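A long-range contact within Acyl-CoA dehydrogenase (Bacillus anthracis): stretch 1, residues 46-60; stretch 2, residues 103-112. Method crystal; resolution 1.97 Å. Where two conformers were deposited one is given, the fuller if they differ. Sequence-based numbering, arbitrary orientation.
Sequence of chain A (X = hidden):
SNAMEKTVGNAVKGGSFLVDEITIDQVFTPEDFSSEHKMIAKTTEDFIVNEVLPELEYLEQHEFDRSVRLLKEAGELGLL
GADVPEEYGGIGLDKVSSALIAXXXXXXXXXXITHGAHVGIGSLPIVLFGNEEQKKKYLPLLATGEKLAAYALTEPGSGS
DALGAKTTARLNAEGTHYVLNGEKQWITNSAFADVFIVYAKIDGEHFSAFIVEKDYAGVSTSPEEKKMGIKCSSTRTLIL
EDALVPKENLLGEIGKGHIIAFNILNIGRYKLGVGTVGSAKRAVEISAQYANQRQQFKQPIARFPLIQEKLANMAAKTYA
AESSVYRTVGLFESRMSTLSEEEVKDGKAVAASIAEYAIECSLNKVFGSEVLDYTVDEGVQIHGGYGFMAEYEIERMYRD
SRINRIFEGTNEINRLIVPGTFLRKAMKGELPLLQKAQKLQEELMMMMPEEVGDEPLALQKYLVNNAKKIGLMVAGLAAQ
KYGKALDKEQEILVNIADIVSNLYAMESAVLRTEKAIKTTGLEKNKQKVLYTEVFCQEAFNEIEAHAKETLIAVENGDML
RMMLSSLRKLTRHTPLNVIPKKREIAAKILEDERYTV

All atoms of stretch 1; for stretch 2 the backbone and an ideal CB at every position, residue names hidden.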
ATOM      1  N   ASP A  46      19.604 -17.059 -15.955  1.00 35.80           N
ATOM      2  CA  ASP A  46      19.834 -18.500 -15.842  1.00 36.89           C
ATOM      3  C   ASP A  46      20.487 -18.870 -14.510  1.00 35.99           C
ATOM      4  O   ASP A  46      20.080 -19.840 -13.860  1.00 35.78           O
ATOM      5  CB  ASP A  46      20.739 -18.972 -16.962  1.00 38.21           C
ATOM      6  CG  ASP A  46      20.046 -18.957 -18.337  1.00 44.41           C
ATOM      7  OD1 ASP A  46      18.793 -18.886 -18.397  1.00 46.56           O
ATOM      8  OD2 ASP A  46      20.767 -19.037 -19.351  1.00 51.03           O
ATOM      9  N   PHE A  47      21.511 -18.118 -14.119  1.00 35.08           N
ATOM     10  CA  PHE A  47      22.102 -18.291 -12.792  1.00 34.80           C
ATOM     11  C   PHE A  47      21.018 -18.239 -11.697  1.00 33.34           C
ATOM     12  O   PHE A  47      20.880 -19.183 -10.933  1.00 33.61           O
ATOM     13  CB  PHE A  47      23.206 -17.260 -12.500  1.00 33.94           C
ATOM     14  CG  PHE A  47      23.693 -17.302 -11.070  1.00 36.15           C
ATOM     15  CD1 PHE A  47      23.380 -16.286 -10.187  1.00 34.98           C
ATOM     16  CD2 PHE A  47      24.426 -18.393 -10.601  1.00 39.92           C
ATOM     17  CE1 PHE A  47      23.816 -16.337  -8.846  1.00 36.53           C
ATOM     18  CE2 PHE A  47      24.878 -18.447  -9.259  1.00 38.46           C
ATOM     19  CZ  PHE A  47      24.563 -17.424  -8.401  1.00 36.39           C
ATOM     20  N   ILE A  48      20.242 -17.155 -11.657  1.00 33.56           N
ATOM     21  CA  ILE A  48      19.208 -16.960 -10.631  1.00 33.32           C
ATOM     22  C   ILE A  48      18.150 -18.098 -10.634  1.00 33.54           C
ATOM     23  O   ILE A  48      17.880 -18.729  -9.597  1.00 31.74           O
ATOM     24  CB  ILE A  48      18.565 -15.528 -10.689  1.00 32.80           C
ATOM     25  CG1 ILE A  48      19.380 -14.542  -9.846  1.00 38.01           C
ATOM     26  CG2 ILE A  48      17.219 -15.531  -9.982  1.00 31.09           C
ATOM     27  CD1 ILE A  48      20.647 -14.111 -10.441  1.00 46.07           C
ATOM     28  N   VAL A  49      17.639 -18.437 -11.817  1.00 35.24           N
ATOM     29  CA  VAL A  49      16.596 -19.436 -11.950  1.00 35.82           C
ATOM     30  C   VAL A  49      17.130 -20.847 -11.682  1.00 36.30           C
ATOM     31  O   VAL A  49      16.516 -21.618 -10.944  1.00 35.61           O
ATOM     32  CB  VAL A  49      15.914 -19.340 -13.364  1.00 36.69           C
ATOM     33  CG1 VAL A  49      15.053 -20.566 -13.669  1.00 40.13           C
ATOM     34  CG2 VAL A  49      15.086 -18.090 -13.493  1.00 37.87           C
ATOM     35  N   ASN A  50      18.232 -21.214 -12.335  1.00 37.81           N
ATOM     36  CA  ASN A  50      18.817 -22.530 -12.162  1.00 38.66           C
ATOM     37  C   ASN A  50      19.497 -22.763 -10.797  1.00 38.42           C
ATOM     38  O   ASN A  50      19.353 -23.837 -10.242  1.00 40.07           O
ATOM     39  CB  ASN A  50      19.784 -22.855 -13.306  1.00 40.44           C
ATOM     40  CG  ASN A  50      19.088 -22.886 -14.658  1.00 41.97           C
ATOM     41  OD1 ASN A  50      17.881 -23.092 -14.733  1.00 44.98           O
ATOM     42  ND2 ASN A  50      19.849 -22.707 -15.731  1.00 47.70           N
ATOM     43  N   GLU A  51      20.225 -21.781 -10.262  1.00 37.25           N
ATOM     44  CA  GLU A  51      21.059 -22.025  -9.049  1.00 36.62           C
ATOM     45  C   GLU A  51      20.483 -21.455  -7.776  1.00 34.81           C
ATOM     46  O   GLU A  51      20.557 -22.078  -6.727  1.00 35.32           O
ATOM     47  CB  GLU A  51      22.484 -21.489  -9.243  1.00 37.14           C
ATOM     48  CG  GLU A  51      23.126 -21.932 -10.576  1.00 41.51           C
ATOM     49  CD  GLU A  51      23.407 -23.419 -10.603  1.00 49.38           C
ATOM     50  OE1 GLU A  51      24.064 -23.902  -9.666  1.00 54.40           O
ATOM     51  OE2 GLU A  51      23.016 -24.110 -11.570  1.00 54.48           O
ATOM     52  N   VAL A  52      19.936 -20.258  -7.852  1.00 33.47           N
ATOM     53  CA  VAL A  52      19.510 -19.555  -6.644  1.00 32.40           C
ATOM     54  C   VAL A  52      18.126 -19.960  -6.152  1.00 32.95           C
ATOM     55  O   VAL A  52      17.926 -20.187  -4.930  1.00 32.50           O
ATOM     56  CB  VAL A  52      19.582 -18.027  -6.832  1.00 32.22           C
ATOM     57  CG1 VAL A  52      19.066 -17.285  -5.574  1.00 31.18           C
ATOM     58  CG2 VAL A  52      21.013 -17.620  -7.099  1.00 32.34           C
ATOM     59  N   LEU A  53      17.153 -19.994  -7.062  1.00 31.67           N
ATOM     60  CA  LEU A  53      15.766 -20.231  -6.656  1.00 32.46           C
ATOM     61  C   LEU A  53      15.511 -21.555  -5.941  1.00 33.11           C
ATOM     62  O   LEU A  53      14.702 -21.594  -4.992  1.00 34.24           O
ATOM     63  CB  LEU A  53      14.764 -20.014  -7.791  1.00 31.27           C
ATOM     64  CG  LEU A  53      14.716 -18.608  -8.380  1.00 32.34           C
ATOM     65  CD1 LEU A  53      13.567 -18.538  -9.446  1.00 33.78           C
ATOM     66  CD2 LEU A  53      14.560 -17.490  -7.287  1.00 31.05           C
ATOM     67  N   PRO A  54      16.180 -22.630  -6.373  1.00 33.69           N
ATOM     68  CA  PRO A  54      16.000 -23.876  -5.665  1.00 33.99           C
ATOM     69  C   PRO A  54      16.455 -23.782  -4.192  1.00 34.59           C
ATOM     70  O   PRO A  54      16.071 -24.632  -3.424  1.00 34.95           O
ATOM     71  CB  PRO A  54      16.937 -24.831  -6.401  1.00 36.03           C
ATOM     72  CG  PRO A  54      16.921 -24.316  -7.850  1.00 35.74           C
ATOM     73  CD  PRO A  54      16.924 -22.794  -7.636  1.00 34.19           C
ATOM     74  N   GLU A  55      17.272 -22.788  -3.827  1.00 32.63           N
ATOM     75  CA  GLU A  55      17.750 -22.645  -2.434  1.00 32.47           C
ATOM     76  C   GLU A  55      17.059 -21.529  -1.689  1.00 30.90           C
ATOM     77  O   GLU A  55      17.246 -21.373  -0.478  1.00 30.01           O
ATOM     78  CB  GLU A  55      19.278 -22.455  -2.391  1.00 31.62           C
ATOM     79  CG  GLU A  55      20.007 -23.673  -3.030  1.00 36.76           C
ATOM     80  CD  GLU A  55      21.518 -23.717  -2.718  1.00 41.97           C
ATOM     81  OE1 GLU A  55      21.922 -23.577  -1.532  1.00 42.61           O
ATOM     82  OE2 GLU A  55      22.298 -23.870  -3.680  1.00 44.84           O
ATOM     83  N   LEU A  56      16.243 -20.756  -2.378  1.00 31.00           N
ATOM     84  CA  LEU A  56      15.761 -19.500  -1.769  1.00 31.94           C
ATOM     85  C   LEU A  56      15.049 -19.737  -0.435  1.00 32.20           C
ATOM     86  O   LEU A  56      15.170 -18.936   0.491  1.00 32.53           O
ATOM     87  CB  LEU A  56      14.870 -18.727  -2.753  1.00 32.13           C
ATOM     88  CG  LEU A  56      14.432 -17.325  -2.330  1.00 35.16           C
ATOM     89  CD1 LEU A  56      15.652 -16.454  -1.956  1.00 34.65           C
ATOM     90  CD2 LEU A  56      13.642 -16.736  -3.494  1.00 36.84           C
ATOM     91  N   GLU A  57      14.314 -20.839  -0.330  0.52 33.36           N
ATOM     92  CA  GLU A  57      13.568 -21.151   0.892  0.52 34.34           C
ATOM     93  C   GLU A  57      14.512 -21.398   2.086  0.52 33.78           C
ATOM     94  O   GLU A  57      14.168 -21.077   3.225  0.52 33.57           O
ATOM     95  CB  GLU A  57      12.656 -22.349   0.619  0.52 35.86           C
ATOM     96  CG  GLU A  57      11.966 -22.969   1.806  0.52 39.97           C
ATOM     97  CD  GLU A  57      11.454 -24.380   1.508  0.52 45.87           C
ATOM     98  OE1 GLU A  57      10.541 -24.833   2.233  0.52 48.43           O
ATOM     99  OE2 GLU A  57      11.957 -25.039   0.559  0.52 49.06           O
ATOM    100  N   TYR A  58      15.703 -21.936   1.829  1.00 33.33           N
ATOM    101  CA  TYR A  58      16.704 -22.129   2.903  1.00 33.47           C
ATOM    102  C   TYR A  58      17.419 -20.834   3.213  1.00 32.15           C
ATOM    103  O   TYR A  58      17.729 -20.565   4.366  1.00 31.35           O
ATOM    104  CB  TYR A  58      17.736 -23.193   2.547  1.00 34.89           C
ATOM    105  CG  TYR A  58      17.111 -24.477   2.149  1.00 38.56           C
ATOM    106  CD1 TYR A  58      16.697 -25.396   3.106  1.00 44.06           C
ATOM    107  CD2 TYR A  58      16.920 -24.775   0.805  1.00 43.16           C
ATOM    108  CE1 TYR A  58      16.099 -26.605   2.711  1.00 51.13           C
ATOM    109  CE2 TYR A  58      16.327 -25.953   0.409  1.00 48.81           C
ATOM    110  CZ  TYR A  58      15.915 -26.855   1.353  1.00 51.33           C
ATOM    111  OH  TYR A  58      15.336 -28.022   0.937  1.00 58.13           O
ATOM    112  N   LEU A  59      17.658 -20.015   2.197  1.00 31.10           N
ATOM    113  CA  LEU A  59      18.176 -18.664   2.479  1.00 29.66           C
ATOM    114  C   LEU A  59      17.245 -17.913   3.398  1.00 28.82           C
ATOM    115  O   LEU A  59      17.724 -17.248   4.337  1.00 27.64           O
ATOM    116  CB  LEU A  59      18.385 -17.867   1.190  1.00 29.38           C
ATOM    117  CG  LEU A  59      19.238 -18.563   0.113  1.00 31.00           C
ATOM    118  CD1 LEU A  59      19.509 -17.675  -1.109  1.00 30.74           C
ATOM    119  CD2 LEU A  59      20.558 -18.930   0.774  1.00 33.19           C
ATOM    120  N   GLU A  60      15.919 -17.995   3.160  1.00 28.73           N
ATOM    121  CA  GLU A  60      14.974 -17.197   3.989  1.00 31.14           C
ATOM    122  C   GLU A  60      15.024 -17.682   5.405  1.00 31.21           C
ATOM    123  O   GLU A  60      14.584 -16.969   6.333  1.00 30.92           O
ATOM    124  CB  GLU A  60      13.521 -17.252   3.474  1.00 32.74           C
ATOM    125  CG  GLU A  60      13.345 -16.628   2.063  1.00 36.92           C
ATOM    126  CD  GLU A  60      13.160 -15.099   2.103  1.00 39.22           C
ATOM    127  OE1 GLU A  60      12.081 -14.665   2.607  1.00 41.41           O
ATOM    128  OE2 GLU A  60      14.064 -14.340   1.605  1.00 38.40           O
ATOM    129  N   UNK A 103      18.640  -5.888 -12.400  1.00 29.98           N
ATOM    130  CA  UNK A 103      17.276  -6.129 -12.786  1.00 30.76           C
ATOM    131  C   UNK A 103      16.953  -7.620 -12.673  1.00 30.71           C
ATOM    132  O   UNK A 103      15.907  -7.989 -12.139  1.00 31.87           O
ATOM    133  CB  UNK A 103      17.027  -5.622 -14.208  1.00 30.76           C
ATOM    134  N   UNK A 104      17.828  -8.465 -13.175  1.00 31.02           N
ATOM    135  CA  UNK A 104      17.599  -9.910 -13.131  1.00 31.45           C
ATOM    136  C   UNK A 104      17.776 -10.503 -11.733  1.00 31.86           C
ATOM    137  O   UNK A 104      17.044 -11.462 -11.372  1.00 31.76           O
ATOM    138  CB  UNK A 104      18.549 -10.611 -14.104  1.00 31.45           C
ATOM    139  N   UNK A 105      18.694  -9.938 -10.935  1.00 31.07           N
ATOM    140  CA  UNK A 105      18.823 -10.377  -9.523  1.00 31.70           C
ATOM    141  C   UNK A 105      17.550 -10.200  -8.683  1.00 32.11           C
ATOM    142  O   UNK A 105      17.294 -10.957  -7.720  1.00 31.22           O
ATOM    143  CB  UNK A 105      19.960  -9.601  -8.854  1.00 31.70           C
ATOM    144  N   UNK A 106      16.754  -9.172  -9.001  1.00 32.79           N
ATOM    145  CA  UNK A 106      15.466  -8.955  -8.288  1.00 32.09           C
ATOM    146  C   UNK A 106      14.544 -10.196  -8.208  1.00 31.92           C
ATOM    147  O   UNK A 106      13.770 -10.349  -7.270  1.00 31.21           O
ATOM    148  CB  UNK A 106      14.700  -7.827  -8.981  1.00 32.09           C
ATOM    149  N   UNK A 107      14.672 -11.114  -9.159  1.00 31.81           N
ATOM    150  CA  UNK A 107      13.916 -12.365  -9.114  1.00 32.49           C
ATOM    151  C   UNK A 107      14.161 -13.142  -7.791  1.00 33.34           C
ATOM    152  O   UNK A 107      13.278 -13.877  -7.322  1.00 33.30           O
ATOM    153  CB  UNK A 107      14.295 -13.236 -10.313  1.00 32.49           C
ATOM    154  N   UNK A 108      15.325 -12.929  -7.156  1.00 30.56           N
ATOM    155  CA  UNK A 108      15.721 -13.757  -6.052  1.00 30.93           C
ATOM    156  C   UNK A 108      15.400 -13.096  -4.716  1.00 30.24           C
ATOM    157  O   UNK A 108      16.067 -13.387  -3.722  1.00 31.55           O
ATOM    158  CB  UNK A 108      17.215 -14.075  -6.146  1.00 30.93           C
ATOM    159  N   UNK A 109      14.430 -12.182  -4.695  1.00 29.04           N
ATOM    160  CA  UNK A 109      14.029 -11.544  -3.439  1.00 28.04           C
ATOM    161  C   UNK A 109      15.198 -10.918  -2.705  1.00 26.84           C
ATOM    162  O   UNK A 109      15.966 -10.132  -3.270  1.00 26.12           O
ATOM    163  CB  UNK A 109      13.344 -12.563  -2.527  1.00 28.04           C
ATOM    164  N   UNK A 110      15.302 -11.222  -1.417  1.00 28.09           N
ATOM    165  CA  UNK A 110      16.325 -10.630  -0.576  1.00 26.98           C
ATOM    166  C   UNK A 110      17.746 -10.943  -0.993  1.00 27.33           C
ATOM    167  O   UNK A 110      18.659 -10.234  -0.653  1.00 27.16           O
ATOM    168  CB  UNK A 110      16.119 -11.090   0.869  1.00 26.98           C
ATOM    169  N   UNK A 111      17.968 -12.030  -1.722  1.00 28.33           N
ATOM    170  CA  UNK A 111      19.287 -12.255  -2.245  1.00 27.78           C
ATOM    171  C   UNK A 111      19.747 -11.135  -3.190  1.00 27.86           C
ATOM    172  O   UNK A 111      20.947 -11.003  -3.432  1.00 27.94           O
ATOM    173  CB  UNK A 111      19.323 -13.603  -2.968  1.00 27.78           C
ATOM    174  N   UNK A 112      18.822 -10.387  -3.779  1.00 28.29           N
ATOM    175  CA  UNK A 112      19.187  -9.260  -4.682  1.00 28.75           C
ATOM    176  C   UNK A 112      19.764  -8.158  -3.801  1.00 28.03           C
ATOM    177  O   UNK A 112      20.604  -7.369  -4.243  1.00 28.22           O
ATOM    178  CB  UNK A 112      17.987  -8.752  -5.484  1.00 28.75           C
TER

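Stretch 1 offers an almost wholly apolar surface, built from F47, I48, V49, V52, L53, L56 and L59, with the carboxylate of E60 at its far end.

Position 103 is helical, and its ideal CB has nothing of stretch 1 within 5.5 Å, so this contact sets no demand. It is E103.

At position 104 CA-to-CB runs sideways, and the ideal CB stands 5.5 Å from I48 CD1. A long chain that can leave the interface would do, as would a modest apolar one. The residue is K104, whose end leads away; its backbone contributes more closely, with K104 O 4.2 Å from I48 CG1.

Position 105 also points sideways, its ideal CB 4.8 Å from I48 CD1, with the F47 ring farther along. A small side chain would stop short of F47; a large apolar one, aromatic or methionine, could reach both residues. F105 does so. I48 CD1 sits 3.5 Å from the centroid of the F105 ring and 9° off its normal, a CH-pi contact over the face, while F105 CZ lies 3.9 Å from F47 CE1.

Position 106 points away from stretch 1, so small or polar residues fit. S106 turns back on its own chain, its OG donating to E103 O at 2.6 Å.

Position 107 points toward stretch 1, its ideal CB 3.7 Å from I48 CG2 and 5.2 Å from L53 CD2. Leucine or methionine would be reasonable, and so would a long chain with an apolar stem, since no acid of stretch 1 is near to call for a charge. The deposited R107 lays CG 3.8 Å from I48 CG2, then carries its guanidinium along the aliphatic surface: V49 CG2 lies over one face, 3.5 Å from R107 NH1, and L53 CD1 is 3.7 Å from R107 NE. Here arginine serves by packing, with no hydrogen bond across the contact.

At position 108 the chains come close, CA to CA 6.5 Å from L53. The ideal CB is already 3.7 Å from V52 CG1 and 4.1 Å from I48 CG2, which favours a small residue. A108 fills the site with one methyl, its CB 3.8 Å from V52 CG1, and A108 O lies 3.6 Å from L56 CD1.

Position 109, at phi 54° and psi -131°, favours glycine by its backbone alone. It is G109.

Position 110 would place an ideal CB 3.9 Å from E60 OE2; a small residue, or a polar one able to meet the carboxylate, is plausible. It is G110, and a water bridges the gap, accepting from G110 N at 2.8 Å and donating to E60 OE2 at 2.5 Å.

Position 111 points toward V52, L56 and L59, its ideal CB 4.5 Å from both V52 CG1 and L59 CD1 and 4.8 Å from L56 CD1: room for a large apolar chain. F111 places CD2 3.8 Å from V52 CG1 and CD1 4.1 Å from L59 CD1.

Position 112 points sideways, out of reach and unconstrained here; it is A112.

Stretch 2 103-112: EKFSRAGGFA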
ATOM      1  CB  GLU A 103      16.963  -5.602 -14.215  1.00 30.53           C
ATOM      2  CG  GLU A 103      15.450  -5.541 -14.472  1.00 34.81           C
ATOM      3  CD  GLU A 103      15.053  -5.345 -15.932  1.00 39.52           C
ATOM      4  OE1 GLU A 103      14.089  -6.024 -16.355  1.00 42.09           O
ATOM      5  OE2 GLU A 103      15.673  -4.513 -16.649  1.00 40.13           O
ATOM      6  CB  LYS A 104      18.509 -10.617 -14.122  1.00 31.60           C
ATOM      7  CG  LYS A 104      18.283 -10.163 -15.572  1.00 33.42           C
ATOM      8  CD  LYS A 104      16.865 -10.485 -15.969  1.00 34.16           C
ATOM      9  CE  LYS A 104      16.608 -10.293 -17.435  1.00 38.54           C
ATOM     10  NZ  LYS A 104      15.127 -10.202 -17.603  1.00 41.51           N
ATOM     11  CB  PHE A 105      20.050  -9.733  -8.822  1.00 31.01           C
ATOM     12  CG  PHE A 105      21.221 -10.653  -8.721  1.00 32.28           C
ATOM     13  CD1 PHE A 105      21.431 -11.409  -7.577  1.00 30.68           C
ATOM     14  CD2 PHE A 105      22.121 -10.780  -9.788  1.00 31.86           C
ATOM     15  CE1 PHE A 105      22.533 -12.306  -7.518  1.00 31.30           C
ATOM     16  CE2 PHE A 105      23.197 -11.680  -9.721  1.00 32.58           C
ATOM     17  CZ  PHE A 105      23.397 -12.427  -8.581  1.00 32.52           C
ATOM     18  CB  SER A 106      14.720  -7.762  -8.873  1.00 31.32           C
ATOM     19  OG  SER A 106      14.197  -8.161 -10.126  1.00 37.89           O
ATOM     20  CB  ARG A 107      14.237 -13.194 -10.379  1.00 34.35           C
ATOM     21  CG  ARG A 107      13.585 -14.562 -10.459  1.00 36.84           C
ATOM     22  CD  ARG A 107      12.204 -14.520 -11.158  1.00 37.73           C
ATOM     23  NE  ARG A 107      11.666 -15.881 -11.241  1.00 37.07           N
ATOM     24  CZ  ARG A 107      11.677 -16.624 -12.341  1.00 39.06           C
ATOM     25  NH1 ARG A 107      12.142 -16.119 -13.478  1.00 40.06           N
ATOM     26  NH2 ARG A 107      11.202 -17.866 -12.312  1.00 38.36           N
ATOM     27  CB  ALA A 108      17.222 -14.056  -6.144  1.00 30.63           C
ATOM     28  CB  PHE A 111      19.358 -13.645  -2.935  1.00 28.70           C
ATOM     29  CG  PHE A 111      20.756 -14.117  -3.191  1.00 31.29           C
ATOM     30  CD1 PHE A 111      21.629 -14.367  -2.124  1.00 29.98           C
ATOM     31  CD2 PHE A 111      21.210 -14.310  -4.487  1.00 28.78           C
ATOM     32  CE1 PHE A 111      22.927 -14.791  -2.359  1.00 32.55           C
ATOM     33  CE2 PHE A 111      22.515 -14.730  -4.724  1.00 32.44           C
ATOM     34  CZ  PHE A 111      23.368 -14.980  -3.669  1.00 30.24           C
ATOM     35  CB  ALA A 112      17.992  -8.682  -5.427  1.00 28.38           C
TER
HETATM   36  O   HOH W   1      13.381 -12.429   0.156  1.00 37.78           O
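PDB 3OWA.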